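Side-chain contacts in DNA repair protein RecN (Deinococcus radiodurans, PDB 4ABX), which probably takes part in recombinational repair of damaged DNA as an SMC-like, ATP-binding protein, of which this chain is the coiled-coil domain: residues 15-20 and 156-161; 25-30 and 135-140; 32-37 and 143-148; 61-66 and 109-114. All coordinates share one frame; numbering follows the deposited sequence.

Overall arrangement
The chain is a long, nearly all-helical rod, with contacts 1, 2 and 3 on one side of its centre and contact 4 on the other, about 59 Å from contact 1 between centres. Contacts 1 and 2 share helix 6-27, contacts 1 and 3 share helix 145-169, and contacts 3 and 4 share helix 33-63. In such a slender body every contact is only partly buried: leucines supply the buried core and charged residues the surface. Contacts 1 and 2 join mainly hydrocarbon. Contact 3 adds a water bridge and is tied to contact 2 by the Lys138-Glu34 salt bridge; contact 4 joins its helices by a bidentate salt bridge beside a leucine pair, and packs against the second subunit.

Contact 1 (15-20 and 156-161); sequences DLLAFQ and AEELAG
The carboxylate oxygen OE1 of Glu158 rests against the two methyls of Leu17, 3.7 Å from CD2 and a little farther from CD1, a van der Waals touch. Glu158 stretches out at about a right angle to the leucine, its CG anti to the backbone N (chi1 -173°) and its chain extended, so that CB, CG and CD pass Leu17 CD1; Glu158 CD is 3.7 Å from Leu17 CD1. Its charged end can thus stay near solvent while its methylenes cover a hydrophobic neighbour. Leu17 CB lies 4.1 Å from Leu159 CB, at the pair whose CA atoms are nearest across the segments. The segments, 9.2 Å apart between axes, run roughly antiparallel (145°), consistent with the coiled-coil domain they belong to. Replacing Leu17 with alanine would probably open a gap beneath Glu158, whose aliphatic part would lose the methyls it lies on. Leu159 turns its CD2 methyl to the backbone of Ala18, 4.0 Å from Ala18 CA. Alanine suits that place because its short side chain leaves the helix surface accessible. Leu17 also packs on Leu162, one turn on in helix 145-169, and Leu159 on Ile14, one turn back in helix 6-27.

Contact 2 (25-30 and 135-140); sequences SEVSPD and SKLKNK
Leu137 crosses from helix 121-141 to the end of helix 6-27 and touches Val27 and Pro29 with a single methyl. Its CB points at the other segment but serves, with CG, as a spacer: CG stands anti to the carbonyl carbon (chi1 -76°), and the chain carries on outward so that CD1 is its forward tip. There CD1 meets Val27 head-on, the two side chains reaching toward each other tip to tip. The methyl lies 3.7 Å from Val27 CB and equally 3.7 Å from Val27 CG1, with Val27 CG2 at 4.1 Å, so it lies against CB, beside both methyls. From another direction the proline ring comes across at about a right angle, its CG 4.0 Å from the same Leu137 CD1. The chain turns here: Ser28 leaves helical geometry with positive phi (55°), and Pro29 sets its rigid ring against the leucine as the chain leaves the helix. The contact thus packs the end of helix 6-27 and the turn after it onto helix 121-141, within the helical rod of the coiled-coil domain. Arg130 of the leucine's own helix holds Val27 O by a hydrogen bond, and Leu137 also packs on Val148 of helix 145-169. Because the touching groups are all hydrocarbon, the fit across these two segments probably rests on shape and exclusion of water.

Contact 3 (32-37 and 143-148); sequences GEEEGL and PTLEDV
The carboxylate of Glu34 has one face laid over Leu145, whose CD1 methyl stands almost directly above its CD atom at 3.7 Å and lies 3.6 Å from OE1. Glu34 CG stands anti to the carbonyl carbon (chi1 -71°) and the chain runs on extended, which carries the carboxylate to Leu145. Its two oxygens have separate partners. OE1 accepts from a water at 2.7 Å, and that water in turn accepts from Leu145 N at 3.0 Å; OE2 forms a salt bridge with Lys138. The other flat group, the carboxylate of Asp147, belongs to a capping box that opens helix 145-169. Its OD2 takes Thr144 N through the anti lone pair, 3.1 Å away, and Thr144 OG1 from above the carboxylate plane (62° out of it). In return Thr144 OG1 accepts from Asp147 N at 3.3 Å, so N-cap threonine and aspartate satisfy each other's backbone. The water gives Leu145 N, in the first turn, an acceptor from across the contact, and the negative charge near a helix start is probably favourable. Replacing Glu34 with alanine is likely to leave Lys138 without this acidic mate and the bridging water without one of its acceptors. Leu145, aliphatic and buried, also receives Glu33 CG at 4.2 Å from its CD1; the carboxylate of Glu33 is engaged elsewhere, OE1 in a salt bridge with Arg130 and OE2 accepting from Asp30 N. Pro29 touches Leu145 too, and Leu37 packs on helix 121-141, so the starts of helices 33-63 and 145-169 meet beside that third helix.

Contact 4 (61-66 and 109-114); sequences LSDGDL and ELRDVA
Leu61 and Ser62, in the last turn of helix 33-63, face Leu110 and Arg111 near the C-terminal end of helix 87-115, which stays regular through 109-114; the CA atoms of Leu61 and Leu110 are 9.9 Å apart. The first helix widens into a pi-type turn at 61-63 and then stops, Gly64 being the first residue outside helical geometry. At this separation only side chains span the interval. Asp63 and Arg111 do so from opposite directions, in an end-on, bidentate salt bridge. Arg111 NH1 donates to Asp63 OD2 at 2.8 Å, and Arg111 NH2 donates to Asp63 OD1 at a longer 3.3 Å. Both bonds are nearly straight, with N-H...O angles of 162°, and both oxygens lie in the guanidinium plane, met on their syn sides. The carboxylate is twisted 25° from that plane. A bend in the arginine chain (chi3 -48°) turns its end to meet the aspartate with two nitrogens at once, a grip that should restrict the rotation of both groups. Ser62 OG also lies at the guanidinium edge but does not bond to it; its weak hydrogen bond goes to Asp63 OD1. Beside this polar group the buried leucines meet at about a right angle, Leu61 CD1 4.1 Å from Leu110 CD1. Val58, earlier on helix 33-63, touches Asp63, Leu110 and Arg111, while Leu61 also packs on Val103 and Ile106. Leu61 and Leu110 also pack on Ala75 and Leu92 of the second subunit, respectively, so they belong to the subunit interface as well as to the pairing of helices 33-63 and 87-115.

Contact 1 (15-20 and 156-161)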
# COMPACT_ATOMS: atom_id res chain seq x y z
N ASP A 15 -16.47 -20.22 61.95
CA ASP A 15 -16.84 -19.42 60.78
C ASP A 15 -15.79 -19.53 59.68
O ASP A 15 -16.12 -19.63 58.50
CB ASP A 15 -17.02 -17.95 61.16
CG ASP A 15 -18.32 -17.67 61.89
OD1 ASP A 15 -19.25 -18.50 61.79
OD2 ASP A 15 -18.42 -16.62 62.56
N LEU A 16 -14.53 -19.47 60.08
CA LEU A 16 -13.41 -19.60 59.15
C LEU A 16 -13.50 -20.90 58.35
O LEU A 16 -13.46 -20.90 57.12
CB LEU A 16 -12.09 -19.55 59.92
CG LEU A 16 -10.79 -19.86 59.16
CD1 LEU A 16 -10.63 -18.93 57.97
CD2 LEU A 16 -9.60 -19.73 60.10
N LEU A 17 -13.61 -22.01 59.07
CA LEU A 17 -13.60 -23.32 58.43
C LEU A 17 -14.84 -23.54 57.57
O LEU A 17 -14.75 -24.05 56.45
CB LEU A 17 -13.48 -24.42 59.49
CG LEU A 17 -12.22 -24.38 60.35
CD1 LEU A 17 -12.39 -25.24 61.61
CD2 LEU A 17 -11.00 -24.82 59.54
N ALA A 18 -16.00 -23.13 58.09
CA ALA A 18 -17.24 -23.27 57.33
C ALA A 18 -17.13 -22.53 56.00
O ALA A 18 -17.58 -23.04 54.97
CB ALA A 18 -18.42 -22.74 58.14
N PHE A 19 -16.52 -21.35 56.02
CA PHE A 19 -16.35 -20.54 54.82
C PHE A 19 -15.40 -21.20 53.82
O PHE A 19 -15.64 -21.19 52.61
CB PHE A 19 -15.82 -19.14 55.20
CG PHE A 19 -15.36 -18.33 54.02
CD1 PHE A 19 -14.09 -18.51 53.49
CD2 PHE A 19 -16.20 -17.40 53.43
CE1 PHE A 19 -13.66 -17.77 52.40
CE2 PHE A 19 -15.78 -16.65 52.34
CZ PHE A 19 -14.51 -16.84 51.83
N GLN A 20 -14.33 -21.78 54.33
CA GLN A 20 -13.36 -22.45 53.48
C GLN A 20 -13.95 -23.71 52.83
O GLN A 20 -13.75 -23.95 51.64
CB GLN A 20 -12.09 -22.77 54.27
CG GLN A 20 -11.24 -21.54 54.53
CD GLN A 20 -10.12 -21.78 55.53
OE1 GLN A 20 -10.11 -22.78 56.24
NE2 GLN A 20 -9.17 -20.85 55.59
N ALA A 156 -13.27 -29.77 57.07
CA ALA A 156 -14.60 -30.27 57.42
C ALA A 156 -14.55 -31.08 58.71
O ALA A 156 -15.44 -30.97 59.56
CB ALA A 156 -15.19 -31.10 56.28
N GLU A 157 -13.52 -31.91 58.85
CA GLU A 157 -13.35 -32.71 60.05
C GLU A 157 -13.08 -31.82 61.26
O GLU A 157 -13.71 -31.98 62.31
CB GLU A 157 -12.21 -33.72 59.87
CG GLU A 157 -11.90 -34.50 61.14
CD GLU A 157 -10.99 -35.69 60.89
OE1 GLU A 157 -10.12 -35.60 60.00
OE2 GLU A 157 -11.16 -36.71 61.59
N GLU A 158 -12.16 -30.88 61.11
CA GLU A 158 -11.85 -29.98 62.21
C GLU A 158 -13.11 -29.22 62.64
O GLU A 158 -13.39 -29.07 63.83
CB GLU A 158 -10.73 -29.02 61.81
CG GLU A 158 -10.24 -28.15 62.96
CD GLU A 158 -9.28 -27.07 62.50
OE1 GLU A 158 -8.79 -27.15 61.35
OE2 GLU A 158 -9.00 -26.15 63.30
N LEU A 159 -13.88 -28.76 61.66
CA LEU A 159 -15.12 -28.05 61.91
C LEU A 159 -16.12 -28.88 62.73
O LEU A 159 -16.77 -28.36 63.64
CB LEU A 159 -15.75 -27.62 60.58
CG LEU A 159 -17.16 -27.03 60.61
CD1 LEU A 159 -17.20 -25.77 61.46
CD2 LEU A 159 -17.63 -26.74 59.19
N ALA A 160 -16.23 -30.16 62.42
CA ALA A 160 -17.16 -31.03 63.15
C ALA A 160 -16.77 -31.15 64.62
O ALA A 160 -17.63 -31.18 65.50
CB ALA A 160 -17.24 -32.40 62.49
N GLY A 161 -15.47 -31.25 64.88
CA GLY A 161 -14.98 -31.37 66.24
C GLY A 161 -15.28 -30.13 67.06
O GLY A 161 -15.62 -30.22 68.25

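Contact 2 (25-30 and 135-140)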
# COMPACT_ATOMS: atom_id res chain seq x y z
N SER A 25 -16.32 -26.40 48.07
CA SER A 25 -17.41 -27.27 47.65
C SER A 25 -18.21 -26.66 46.51
O SER A 25 -18.70 -27.38 45.64
CB SER A 25 -18.33 -27.59 48.84
OG SER A 25 -17.58 -28.14 49.90
N GLU A 26 -18.33 -25.34 46.51
CA GLU A 26 -19.07 -24.66 45.45
C GLU A 26 -18.39 -24.79 44.09
O GLU A 26 -19.06 -24.80 43.05
CB GLU A 26 -19.29 -23.18 45.79
CG GLU A 26 -20.31 -22.97 46.90
CD GLU A 26 -20.46 -21.52 47.30
OE1 GLU A 26 -19.62 -20.70 46.87
OE2 GLU A 26 -21.42 -21.20 48.04
N VAL A 27 -17.07 -24.90 44.10
CA VAL A 27 -16.30 -25.05 42.86
C VAL A 27 -16.17 -26.52 42.49
O VAL A 27 -16.12 -26.88 41.30
CB VAL A 27 -14.90 -24.41 43.00
CG1 VAL A 27 -14.06 -24.68 41.75
CG2 VAL A 27 -15.03 -22.92 43.26
N SER A 28 -16.11 -27.37 43.51
CA SER A 28 -16.05 -28.81 43.34
C SER A 28 -14.89 -29.26 42.44
O SER A 28 -15.10 -29.86 41.38
CB SER A 28 -17.38 -29.34 42.80
OG SER A 28 -17.36 -30.75 42.72
N PRO A 29 -13.65 -28.98 42.88
CA PRO A 29 -12.45 -29.34 42.11
C PRO A 29 -12.31 -30.85 41.93
O PRO A 29 -12.43 -31.61 42.89
CB PRO A 29 -11.30 -28.79 42.96
CG PRO A 29 -11.87 -28.67 44.34
CD PRO A 29 -13.30 -28.28 44.13
N ASP A 30 -12.04 -31.27 40.70
CA ASP A 30 -11.88 -32.69 40.39
C ASP A 30 -10.46 -32.95 39.90
O ASP A 30 -10.16 -32.76 38.72
CB ASP A 30 -12.90 -33.10 39.33
CG ASP A 30 -12.71 -34.53 38.85
OD1 ASP A 30 -12.14 -35.36 39.58
OD2 ASP A 30 -13.14 -34.82 37.71
N SER A 135 -7.56 -22.13 39.63
CA SER A 135 -6.35 -21.40 40.01
C SER A 135 -6.52 -20.62 41.31
O SER A 135 -5.64 -20.61 42.17
CB SER A 135 -5.91 -20.43 38.91
OG SER A 135 -5.41 -21.12 37.79
N LYS A 136 -7.66 -19.95 41.45
CA LYS A 136 -7.96 -19.22 42.67
C LYS A 136 -7.94 -20.14 43.90
O LYS A 136 -7.43 -19.76 44.96
CB LYS A 136 -9.30 -18.49 42.56
CG LYS A 136 -9.32 -17.43 41.45
CD LYS A 136 -10.66 -16.70 41.41
CE LYS A 136 -10.66 -15.62 40.33
NZ LYS A 136 -11.96 -14.89 40.28
N LEU A 137 -8.47 -21.35 43.74
CA LEU A 137 -8.47 -22.34 44.82
C LEU A 137 -7.06 -22.83 45.17
O LEU A 137 -6.72 -22.98 46.34
CB LEU A 137 -9.34 -23.55 44.47
CG LEU A 137 -10.85 -23.37 44.55
CD1 LEU A 137 -11.55 -24.71 44.43
CD2 LEU A 137 -11.22 -22.69 45.87
N LYS A 138 -6.26 -23.09 44.14
CA LYS A 138 -4.89 -23.54 44.33
C LYS A 138 -4.03 -22.46 44.99
O LYS A 138 -3.10 -22.77 45.75
CB LYS A 138 -4.27 -24.00 43.00
CG LYS A 138 -5.03 -25.18 42.35
CD LYS A 138 -4.24 -25.84 41.22
CE LYS A 138 -4.15 -24.95 39.99
NZ LYS A 138 -3.37 -25.61 38.90
N ASN A 139 -4.34 -21.20 44.72
CA ASN A 139 -3.63 -20.07 45.33
C ASN A 139 -3.88 -19.93 46.84
O ASN A 139 -3.09 -19.31 47.55
CB ASN A 139 -3.97 -18.76 44.62
CG ASN A 139 -3.29 -18.63 43.26
OD1 ASN A 139 -2.29 -19.30 42.98
ND2 ASN A 139 -3.84 -17.78 42.40
N LYS A 140 -4.99 -20.49 47.32
CA LYS A 140 -5.32 -20.44 48.74
C LYS A 140 -5.05 -21.77 49.45
O LYS A 140 -4.56 -21.80 50.57
CB LYS A 140 -6.79 -20.06 48.94
CG LYS A 140 -7.21 -18.75 48.28
CD LYS A 140 -8.71 -18.50 48.49
CE LYS A 140 -9.16 -17.24 47.77
NZ LYS A 140 -10.63 -17.02 47.90

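Contact 3 (32-37 and 143-148)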
# COMPACT_ATOMS: atom_id res chain seq x y z
N GLY A 32 -7.19 -33.76 38.25
CA GLY A 32 -7.03 -34.35 36.93
C GLY A 32 -7.73 -33.60 35.81
O GLY A 32 -7.31 -33.67 34.66
N GLU A 33 -8.79 -32.87 36.14
CA GLU A 33 -9.60 -32.19 35.13
C GLU A 33 -8.81 -31.13 34.35
O GLU A 33 -9.22 -30.73 33.25
CB GLU A 33 -10.85 -31.56 35.74
CG GLU A 33 -10.59 -30.30 36.59
CD GLU A 33 -11.88 -29.67 37.12
OE1 GLU A 33 -12.67 -29.16 36.30
OE2 GLU A 33 -12.10 -29.69 38.35
N GLU A 34 -7.70 -30.66 34.91
CA GLU A 34 -6.93 -29.59 34.27
C GLU A 34 -6.24 -30.02 32.99
O GLU A 34 -5.93 -29.18 32.13
CB GLU A 34 -5.92 -28.98 35.25
CG GLU A 34 -6.56 -28.15 36.35
CD GLU A 34 -5.57 -27.77 37.44
OE1 GLU A 34 -4.88 -28.67 37.96
OE2 GLU A 34 -5.50 -26.57 37.78
N GLU A 35 -5.99 -31.33 32.86
CA GLU A 35 -5.36 -31.86 31.64
C GLU A 35 -6.23 -31.60 30.42
O GLU A 35 -5.76 -31.08 29.41
CB GLU A 35 -5.08 -33.36 31.76
CG GLU A 35 -4.44 -33.92 30.49
CD GLU A 35 -4.40 -35.44 30.46
OE1 GLU A 35 -5.00 -36.08 31.35
OE2 GLU A 35 -3.78 -35.99 29.52
N GLY A 36 -7.50 -31.99 30.51
CA GLY A 36 -8.45 -31.76 29.44
C GLY A 36 -8.67 -30.28 29.18
O GLY A 36 -8.72 -29.84 28.03
N LEU A 37 -8.82 -29.50 30.25
CA LEU A 37 -9.01 -28.06 30.13
C LEU A 37 -7.86 -27.40 29.36
O LEU A 37 -8.09 -26.61 28.43
CB LEU A 37 -9.17 -27.40 31.50
CG LEU A 37 -10.46 -27.68 32.27
CD1 LEU A 37 -10.38 -27.11 33.68
CD2 LEU A 37 -11.67 -27.13 31.53
N PRO A 143 -0.70 -26.57 46.68
CA PRO A 143 -0.45 -26.22 45.27
C PRO A 143 -1.32 -26.92 44.22
O PRO A 143 -1.67 -26.30 43.21
CB PRO A 143 1.02 -26.60 45.04
CG PRO A 143 1.57 -26.98 46.40
CD PRO A 143 0.40 -27.37 47.24
N THR A 144 -1.63 -28.20 44.41
CA THR A 144 -2.37 -28.96 43.40
C THR A 144 -3.83 -29.12 43.82
O THR A 144 -4.17 -28.88 44.98
CB THR A 144 -1.76 -30.35 43.19
OG1 THR A 144 -1.94 -31.14 44.37
CG2 THR A 144 -0.27 -30.25 42.87
N LEU A 145 -4.68 -29.55 42.89
CA LEU A 145 -6.08 -29.78 43.20
C LEU A 145 -6.22 -30.89 44.24
O LEU A 145 -7.14 -30.86 45.06
CB LEU A 145 -6.89 -30.14 41.94
CG LEU A 145 -7.04 -29.01 40.91
CD1 LEU A 145 -7.90 -29.47 39.74
CD2 LEU A 145 -7.63 -27.75 41.57
N GLU A 146 -5.31 -31.85 44.20
CA GLU A 146 -5.26 -32.88 45.24
C GLU A 146 -5.12 -32.23 46.61
O GLU A 146 -5.85 -32.56 47.55
CB GLU A 146 -4.11 -33.86 45.01
CG GLU A 146 -4.32 -34.86 43.87
CD GLU A 146 -3.83 -34.36 42.51
OE1 GLU A 146 -3.72 -33.12 42.31
OE2 GLU A 146 -3.56 -35.20 41.63
N ASP A 147 -4.17 -31.30 46.74
CA ASP A 147 -3.96 -30.58 47.99
C ASP A 147 -5.21 -29.82 48.41
O ASP A 147 -5.57 -29.79 49.59
CB ASP A 147 -2.78 -29.61 47.89
CG ASP A 147 -1.44 -30.32 47.74
OD1 ASP A 147 -1.09 -31.13 48.63
OD2 ASP A 147 -0.75 -30.06 46.73
N VAL A 148 -5.88 -29.20 47.43
CA VAL A 148 -7.08 -28.43 47.70
C VAL A 148 -8.19 -29.31 48.27
O VAL A 148 -8.89 -28.94 49.22
CB VAL A 148 -7.62 -27.74 46.43
CG1 VAL A 148 -8.86 -26.93 46.74
CG2 VAL A 148 -6.54 -26.85 45.80
O HOH W 1 -3.54 -29.58 40.09

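Contact 4 (61-66 and 109-114)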
# COMPACT_ATOMS: atom_id res chain seq x y z
N LEU A 61 -4.61 -6.26 3.11
CA LEU A 61 -4.47 -6.52 1.68
C LEU A 61 -5.59 -5.88 0.87
O LEU A 61 -5.40 -5.56 -0.30
CB LEU A 61 -4.43 -8.03 1.40
CG LEU A 61 -3.21 -8.83 1.84
CD1 LEU A 61 -3.32 -10.26 1.34
CD2 LEU A 61 -1.91 -8.18 1.34
N SER A 62 -6.75 -5.69 1.49
CA SER A 62 -7.96 -5.43 0.72
C SER A 62 -9.00 -4.49 1.35
O SER A 62 -9.42 -3.52 0.73
CB SER A 62 -8.63 -6.77 0.36
OG SER A 62 -9.71 -6.58 -0.54
N ASP A 63 -9.41 -4.78 2.59
CA ASP A 63 -10.58 -4.12 3.17
C ASP A 63 -10.31 -2.82 3.93
O ASP A 63 -11.21 -1.98 4.05
CB ASP A 63 -11.35 -5.10 4.07
CG ASP A 63 -12.11 -6.14 3.29
OD1 ASP A 63 -11.85 -6.29 2.07
OD2 ASP A 63 -12.97 -6.82 3.89
N GLY A 64 -9.11 -2.66 4.47
CA GLY A 64 -8.78 -1.45 5.20
C GLY A 64 -8.93 -0.21 4.33
O GLY A 64 -8.87 -0.30 3.10
N ASP A 65 -9.14 0.94 4.96
CA ASP A 65 -9.22 2.19 4.21
C ASP A 65 -7.95 2.36 3.39
O ASP A 65 -7.99 2.77 2.23
CB ASP A 65 -9.43 3.37 5.16
CG ASP A 65 -10.79 3.36 5.81
OD1 ASP A 65 -11.80 3.29 5.07
OD2 ASP A 65 -10.86 3.41 7.06
N LEU A 66 -6.82 2.03 4.01
CA LEU A 66 -5.55 1.92 3.31
C LEU A 66 -5.22 0.44 3.16
O LEU A 66 -5.06 -0.28 4.15
CB LEU A 66 -4.44 2.63 4.08
CG LEU A 66 -3.10 2.71 3.35
CD1 LEU A 66 -3.19 3.65 2.16
CD2 LEU A 66 -1.99 3.14 4.30
N GLU A 109 -9.02 -15.99 -0.32
CA GLU A 109 -8.84 -17.25 0.39
C GLU A 109 -8.77 -17.03 1.90
O GLU A 109 -9.30 -17.82 2.69
CB GLU A 109 -7.59 -17.98 -0.09
CG GLU A 109 -7.87 -19.37 -0.63
CD GLU A 109 -8.09 -19.37 -2.13
OE1 GLU A 109 -7.12 -19.08 -2.86
OE2 GLU A 109 -9.22 -19.65 -2.57
N LEU A 110 -8.10 -15.95 2.29
CA LEU A 110 -8.02 -15.57 3.70
C LEU A 110 -9.41 -15.31 4.26
O LEU A 110 -9.72 -15.73 5.38
CB LEU A 110 -7.13 -14.34 3.87
CG LEU A 110 -5.64 -14.57 3.63
CD1 LEU A 110 -4.86 -13.26 3.69
CD2 LEU A 110 -5.08 -15.58 4.64
N ARG A 111 -10.23 -14.60 3.50
CA ARG A 111 -11.60 -14.31 3.93
C ARG A 111 -12.36 -15.62 4.15
O ARG A 111 -13.16 -15.73 5.07
CB ARG A 111 -12.31 -13.44 2.90
CG ARG A 111 -13.53 -12.72 3.45
CD ARG A 111 -14.29 -12.00 2.34
NE ARG A 111 -13.42 -11.20 1.49
CZ ARG A 111 -13.04 -9.95 1.75
NH1 ARG A 111 -13.46 -9.35 2.86
NH2 ARG A 111 -12.25 -9.30 0.91
N ASP A 112 -12.10 -16.60 3.29
CA ASP A 112 -12.69 -17.93 3.43
C ASP A 112 -12.23 -18.61 4.71
O ASP A 112 -13.02 -19.27 5.38
CB ASP A 112 -12.38 -18.81 2.22
CG ASP A 112 -13.19 -18.43 0.99
OD1 ASP A 112 -14.18 -17.69 1.14
OD2 ASP A 112 -12.83 -18.88 -0.12
N VAL A 113 -10.95 -18.46 5.05
CA VAL A 113 -10.43 -19.04 6.28
C VAL A 113 -11.18 -18.48 7.48
O VAL A 113 -11.64 -19.22 8.35
CB VAL A 113 -8.92 -18.77 6.47
CG1 VAL A 113 -8.47 -19.18 7.89
CG2 VAL A 113 -8.10 -19.50 5.42
N ALA A 114 -11.31 -17.16 7.52
CA ALA A 114 -11.99 -16.49 8.63
C ALA A 114 -13.46 -16.89 8.68
O ALA A 114 -13.98 -17.24 9.73
CB ALA A 114 -11.85 -14.98 8.51